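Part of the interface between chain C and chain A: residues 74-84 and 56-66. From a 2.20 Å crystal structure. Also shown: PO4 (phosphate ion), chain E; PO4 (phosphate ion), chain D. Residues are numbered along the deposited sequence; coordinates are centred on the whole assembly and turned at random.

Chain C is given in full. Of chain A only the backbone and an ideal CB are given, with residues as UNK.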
# COMPACT_ATOMS: atom_id res chain seq x y z
N PHE C 74 -4.84 -3.92 3.44
CA PHE C 74 -4.79 -5.24 2.84
C PHE C 74 -4.02 -5.29 1.49
O PHE C 74 -3.30 -6.26 1.26
CB PHE C 74 -6.21 -5.83 2.75
CG PHE C 74 -6.81 -6.11 4.09
CD1 PHE C 74 -7.39 -5.08 4.85
CD2 PHE C 74 -6.66 -7.38 4.67
CE1 PHE C 74 -7.80 -5.32 6.16
CE2 PHE C 74 -7.06 -7.62 6.00
CZ PHE C 74 -7.63 -6.59 6.75
N ASP C 75 -4.12 -4.28 0.62
CA ASP C 75 -3.38 -4.30 -0.66
C ASP C 75 -1.88 -4.49 -0.46
O ASP C 75 -1.21 -5.10 -1.29
CB ASP C 75 -3.61 -3.04 -1.52
CG ASP C 75 -5.03 -2.94 -2.03
OD1 ASP C 75 -5.75 -3.96 -2.00
OD2 ASP C 75 -5.44 -1.85 -2.48
N GLN C 76 -1.36 -4.00 0.67
CA GLN C 76 0.07 -4.17 1.00
C GLN C 76 0.49 -5.62 1.21
O GLN C 76 1.66 -5.97 1.14
CB GLN C 76 0.44 -3.42 2.29
CG GLN C 76 0.62 -1.93 2.14
CD GLN C 76 0.93 -1.29 3.47
OE1 GLN C 76 1.86 -1.71 4.17
NE2 GLN C 76 0.15 -0.26 3.83
N LEU C 77 -0.47 -6.49 1.50
CA LEU C 77 -0.13 -7.88 1.75
C LEU C 77 -0.04 -8.71 0.45
O LEU C 77 0.43 -9.84 0.46
CB LEU C 77 -1.22 -8.45 2.66
CG LEU C 77 -1.38 -7.93 4.11
CD1 LEU C 77 -2.62 -8.59 4.79
CD2 LEU C 77 -0.14 -8.31 4.86
N GLU C 78 -0.47 -8.12 -0.66
CA GLU C 78 -0.56 -8.84 -1.91
C GLU C 78 0.57 -8.75 -2.93
O GLU C 78 1.38 -7.84 -2.91
CB GLU C 78 -1.90 -8.45 -2.57
CG GLU C 78 -3.07 -8.51 -1.56
CD GLU C 78 -4.48 -8.58 -2.18
OE1 GLU C 78 -4.70 -8.03 -3.29
OE2 GLU C 78 -5.38 -9.17 -1.51
N ARG C 79 0.61 -9.74 -3.81
CA ARG C 79 1.56 -9.79 -4.91
C ARG C 79 0.63 -10.06 -6.11
O ARG C 79 0.23 -11.19 -6.40
CB ARG C 79 2.58 -10.94 -4.72
CG ARG C 79 3.68 -10.66 -3.66
CD ARG C 79 4.42 -11.96 -3.37
NE ARG C 79 5.13 -12.47 -4.53
CZ ARG C 79 6.40 -12.18 -4.84
NH1 ARG C 79 7.12 -11.38 -4.06
NH2 ARG C 79 6.94 -12.71 -5.93
N ASP C 80 0.24 -8.99 -6.77
CA ASP C 80 -0.69 -9.11 -7.89
C ASP C 80 0.05 -8.82 -9.18
O ASP C 80 0.79 -7.86 -9.27
CB ASP C 80 -1.80 -8.09 -7.71
CG ASP C 80 -2.91 -8.24 -8.72
OD1 ASP C 80 -2.61 -8.43 -9.89
OD2 ASP C 80 -4.08 -8.11 -8.31
N TYR C 81 -0.10 -9.66 -10.20
CA TYR C 81 0.58 -9.36 -11.43
C TYR C 81 -0.35 -8.90 -12.54
O TYR C 81 0.05 -8.90 -13.70
CB TYR C 81 1.39 -10.56 -11.93
CG TYR C 81 2.56 -10.94 -11.04
CD1 TYR C 81 2.36 -11.67 -9.88
CD2 TYR C 81 3.88 -10.63 -11.41
CE1 TYR C 81 3.42 -12.10 -9.11
CE2 TYR C 81 4.95 -11.07 -10.63
CZ TYR C 81 4.70 -11.81 -9.49
OH TYR C 81 5.70 -12.33 -8.70
N SER C 82 -1.57 -8.50 -12.19
CA SER C 82 -2.59 -8.07 -13.16
C SER C 82 -2.25 -6.77 -13.91
O SER C 82 -1.40 -6.00 -13.47
CB SER C 82 -3.93 -7.84 -12.46
OG SER C 82 -4.29 -8.94 -11.63
N ASP C 83 -2.92 -6.55 -15.03
CA ASP C 83 -2.76 -5.33 -15.84
C ASP C 83 -4.06 -4.57 -15.67
O ASP C 83 -5.00 -4.74 -16.47
CB ASP C 83 -2.62 -5.65 -17.32
CG ASP C 83 -1.44 -6.51 -17.63
OD1 ASP C 83 -0.30 -6.03 -17.44
OD2 ASP C 83 -1.67 -7.67 -18.05
N GLN C 84 -4.14 -3.73 -14.65
CA GLN C 84 -5.37 -2.98 -14.42
C GLN C 84 -5.15 -1.55 -14.90
O GLN C 84 -4.21 -0.86 -14.46
CB GLN C 84 -5.73 -3.07 -12.94
CG GLN C 84 -5.85 -4.54 -12.50
CD GLN C 84 -5.72 -4.74 -10.99
OE1 GLN C 84 -5.09 -3.91 -10.31
NE2 GLN C 84 -6.27 -5.85 -10.47
N UNK A 56 11.85 -8.73 -17.26
CA UNK A 56 10.97 -9.48 -16.40
C UNK A 56 9.76 -8.62 -16.05
O UNK A 56 9.67 -7.46 -16.45
CB UNK A 56 11.70 -9.94 -15.14
N UNK A 57 8.79 -9.22 -15.38
CA UNK A 57 7.58 -8.53 -14.93
C UNK A 57 7.52 -8.78 -13.44
O UNK A 57 7.64 -9.92 -12.98
CB UNK A 57 6.32 -9.02 -15.65
N UNK A 58 7.39 -7.70 -12.67
CA UNK A 58 7.32 -7.83 -11.22
C UNK A 58 5.90 -7.54 -10.80
O UNK A 58 5.13 -6.95 -11.57
CB UNK A 58 8.31 -6.90 -10.52
N UNK A 59 5.57 -7.93 -9.57
CA UNK A 59 4.22 -7.72 -9.04
C UNK A 59 4.03 -6.23 -8.79
O UNK A 59 5.01 -5.50 -8.63
CB UNK A 59 3.99 -8.52 -7.76
N UNK A 60 2.77 -5.78 -8.76
CA UNK A 60 2.48 -4.36 -8.64
C UNK A 60 2.92 -3.70 -7.33
O UNK A 60 2.89 -2.51 -7.21
CB UNK A 60 0.97 -4.15 -8.81
N UNK A 61 3.33 -4.49 -6.36
CA UNK A 61 3.71 -3.89 -5.11
C UNK A 61 5.15 -3.82 -4.81
O UNK A 61 5.51 -3.25 -3.76
CB UNK A 61 3.03 -4.64 -3.96
N UNK A 62 5.98 -4.39 -5.69
CA UNK A 62 7.42 -4.40 -5.45
C UNK A 62 8.04 -3.04 -5.12
O UNK A 62 8.90 -2.91 -4.23
CB UNK A 62 8.12 -4.97 -6.68
N UNK A 63 7.58 -2.03 -5.86
CA UNK A 63 8.05 -0.69 -5.73
C UNK A 63 8.03 -0.22 -4.27
O UNK A 63 9.03 0.25 -3.75
CB UNK A 63 7.21 0.24 -6.61
N UNK A 64 6.87 -0.34 -3.64
CA UNK A 64 6.70 0.10 -2.26
C UNK A 64 7.39 -0.82 -1.27
O UNK A 64 7.75 -0.40 -0.18
CB UNK A 64 5.21 0.20 -1.92
N UNK A 65 7.58 -2.09 -1.63
CA UNK A 65 8.26 -2.99 -0.71
C UNK A 65 9.75 -2.67 -0.71
O UNK A 65 10.39 -2.78 0.32
CB UNK A 65 8.02 -4.45 -1.09
N UNK A 66 10.31 -2.28 -1.86
CA UNK A 66 11.74 -1.94 -1.91
C UNK A 66 11.91 -0.70 -0.99
O UNK A 66 12.64 -0.71 -0.04
CB UNK A 66 12.21 -1.66 -3.34
P PO4 E . 10.00 -9.85 -1.89
O1 PO4 E . 9.66 -9.66 -3.36
O2 PO4 E . 11.50 -9.76 -1.70
O3 PO4 E . 9.35 -8.77 -1.04
O4 PO4 E . 9.44 -11.20 -1.48
P PO4 D . 10.57 -11.29 -6.42
O1 PO4 D . 11.64 -11.23 -7.50
O2 PO4 D . 9.47 -12.21 -6.89
O3 PO4 D . 11.16 -11.82 -5.12
O4 PO4 D . 10.07 -9.89 -6.18

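Position 56 has nothing of this stretch of chain C within 5.5 Å of its ideal CB, so this contact sets no rule; it is Thr56(A).

At position 57 CA-to-CB runs sideways, and the ideal CB stands 5.1 Å from Tyr81(C) CD2. Beyond lie the carbonyls of Tyr81(C) and Ser82(C) and the carboxylate of Asp83(C), all acceptors. A long donor, lysine or arginine, would suit. The residue is Arg57(A): NH2 donates to Ser82(C) O at 3.2 Å and makes a salt bridge, through a weak hydrogen bond, to Asp83(C) OD1 at 3.3 Å, where high B factors counsel caution.

Position 58 points away, and many side chains would fit, though a phosphate off to the side is within reach of a long cation that bends round to it. Lys58(A) does so with three m rotamers before NZ meets PO4 (chain D) O1 at 2.8 Å.

Position 59 is tight: its ideal CB lies 3.6 Å from Asp80(C) O and 3.8 Å from Tyr81(C) CZ. The backbone, at -71/157, precedes a turn leading into a helix, so a short capping residue such as Ser, Thr, Asp or Asn is expected. Asn59(A) lays its CB over the Tyr81(C) ring face, 3.8 Å from the centroid, while OD1 caps the turn by accepting from the backbone N of position 61 at 2.7 Å.

At position 60 the backbone itself does the pairing: N donates to Asp80(C) O at 2.9 Å, which any residue but proline allows. The side chain starts sideways, its ideal CB 3.7 Å from Asp80(C) O, and the Ser82(C) carbonyl lies further on, so a short polar donor able to reach it suits. Asn60(A) ND2 gives Ser82(C) O a weak hydrogen bond at 3.4 Å.

Position 61 points toward chain C, its ideal CB 3.7 Å from Glu78(C) O and 5.0 Å from Asp75(C) O. For two carbonyls of one turn an amide, with two hydrogens on one nitrogen, suits best; a serine could serve one carbonyl. Asn61(A) ND2 donates to Glu78(C) O at 3.2 Å and, weakly, to Asp75(C) O at 2.7 Å, bridging the ends of that turn. A water accepting from ND2 also donates to Glu78(C) O and Gln76(C) O.

Positions 62, 63, 64 and 66 are helical and make no contact with this stretch of chain C, which leaves the choice free, although CA-to-CB at 64 points toward it and falls short; they are Leu62(A), Arg63(A), Asp64(A) and Ile66(A).

Position 65 starts sideways with open space before it, but the phosphate near Arg79(C) invites a long cation. Arg65(A) donates from NE to PO4 (chain E) O3 at 2.7 Å and from NH2 to O1 at 3.1 Å. Its NH2 sits 3.3 Å from Arg79(C) NH1, a pairing of like charges; Arg79(C) NH1 also donates, weakly, to that O1, so the anion joins both cations.

Chain A, residues 56-66: TRKNNNLRDRI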
# COMPACT_ATOMS: atom_id res chain seq x y z
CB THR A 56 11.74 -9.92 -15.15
OG1 THR A 56 12.29 -8.76 -14.48
CG2 THR A 56 12.87 -10.83 -15.55
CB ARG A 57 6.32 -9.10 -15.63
CG ARG A 57 4.94 -8.44 -15.27
CD ARG A 57 4.89 -6.94 -15.57
NE ARG A 57 3.55 -6.34 -15.58
CZ ARG A 57 2.71 -6.24 -14.54
NH1 ARG A 57 3.03 -6.70 -13.34
NH2 ARG A 57 1.54 -5.63 -14.71
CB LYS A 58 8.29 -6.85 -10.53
CG LYS A 58 9.66 -6.84 -11.14
CD LYS A 58 10.32 -8.23 -11.24
CE LYS A 58 10.49 -8.90 -9.90
NZ LYS A 58 11.15 -10.22 -10.10
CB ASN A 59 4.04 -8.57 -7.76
CG ASN A 59 4.75 -8.00 -6.53
OD1 ASN A 59 4.31 -7.00 -5.97
ND2 ASN A 59 5.81 -8.65 -6.09
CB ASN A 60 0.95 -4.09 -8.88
CG ASN A 60 0.46 -4.59 -10.25
OD1 ASN A 60 1.14 -4.45 -11.26
ND2 ASN A 60 -0.75 -5.15 -10.28
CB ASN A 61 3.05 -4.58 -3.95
CG ASN A 61 1.77 -3.97 -3.66
OD1 ASN A 61 1.50 -2.88 -4.17
ND2 ASN A 61 0.95 -4.62 -2.82
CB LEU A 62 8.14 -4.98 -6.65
CG LEU A 62 9.62 -5.22 -6.31
CD1 LEU A 62 9.69 -6.06 -5.03
CD2 LEU A 62 10.32 -5.98 -7.45
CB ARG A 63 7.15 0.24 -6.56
CG ARG A 63 7.44 1.72 -6.19
CD ARG A 63 6.49 2.75 -6.80
NE ARG A 63 6.91 4.15 -6.57
CZ ARG A 63 6.93 4.78 -5.40
NH1 ARG A 63 6.56 4.17 -4.29
NH2 ARG A 63 7.35 6.05 -5.33
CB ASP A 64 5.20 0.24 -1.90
CG ASP A 64 4.53 1.47 -2.53
OD1 ASP A 64 5.24 2.45 -2.84
OD2 ASP A 64 3.30 1.48 -2.67
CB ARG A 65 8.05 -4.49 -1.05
CG ARG A 65 6.65 -5.02 -0.82
CD ARG A 65 6.66 -6.56 -0.59
NE ARG A 65 7.17 -7.30 -1.73
CZ ARG A 65 6.57 -7.35 -2.92
NH1 ARG A 65 5.45 -6.70 -3.11
NH2 ARG A 65 7.10 -8.04 -3.91
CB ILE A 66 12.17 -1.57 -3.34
CG1 ILE A 66 12.07 -2.82 -4.25
CG2 ILE A 66 13.62 -1.04 -3.34
CD1 ILE A 66 12.19 -2.48 -5.69
O HOH W 1 2.88 -6.53 -1.28
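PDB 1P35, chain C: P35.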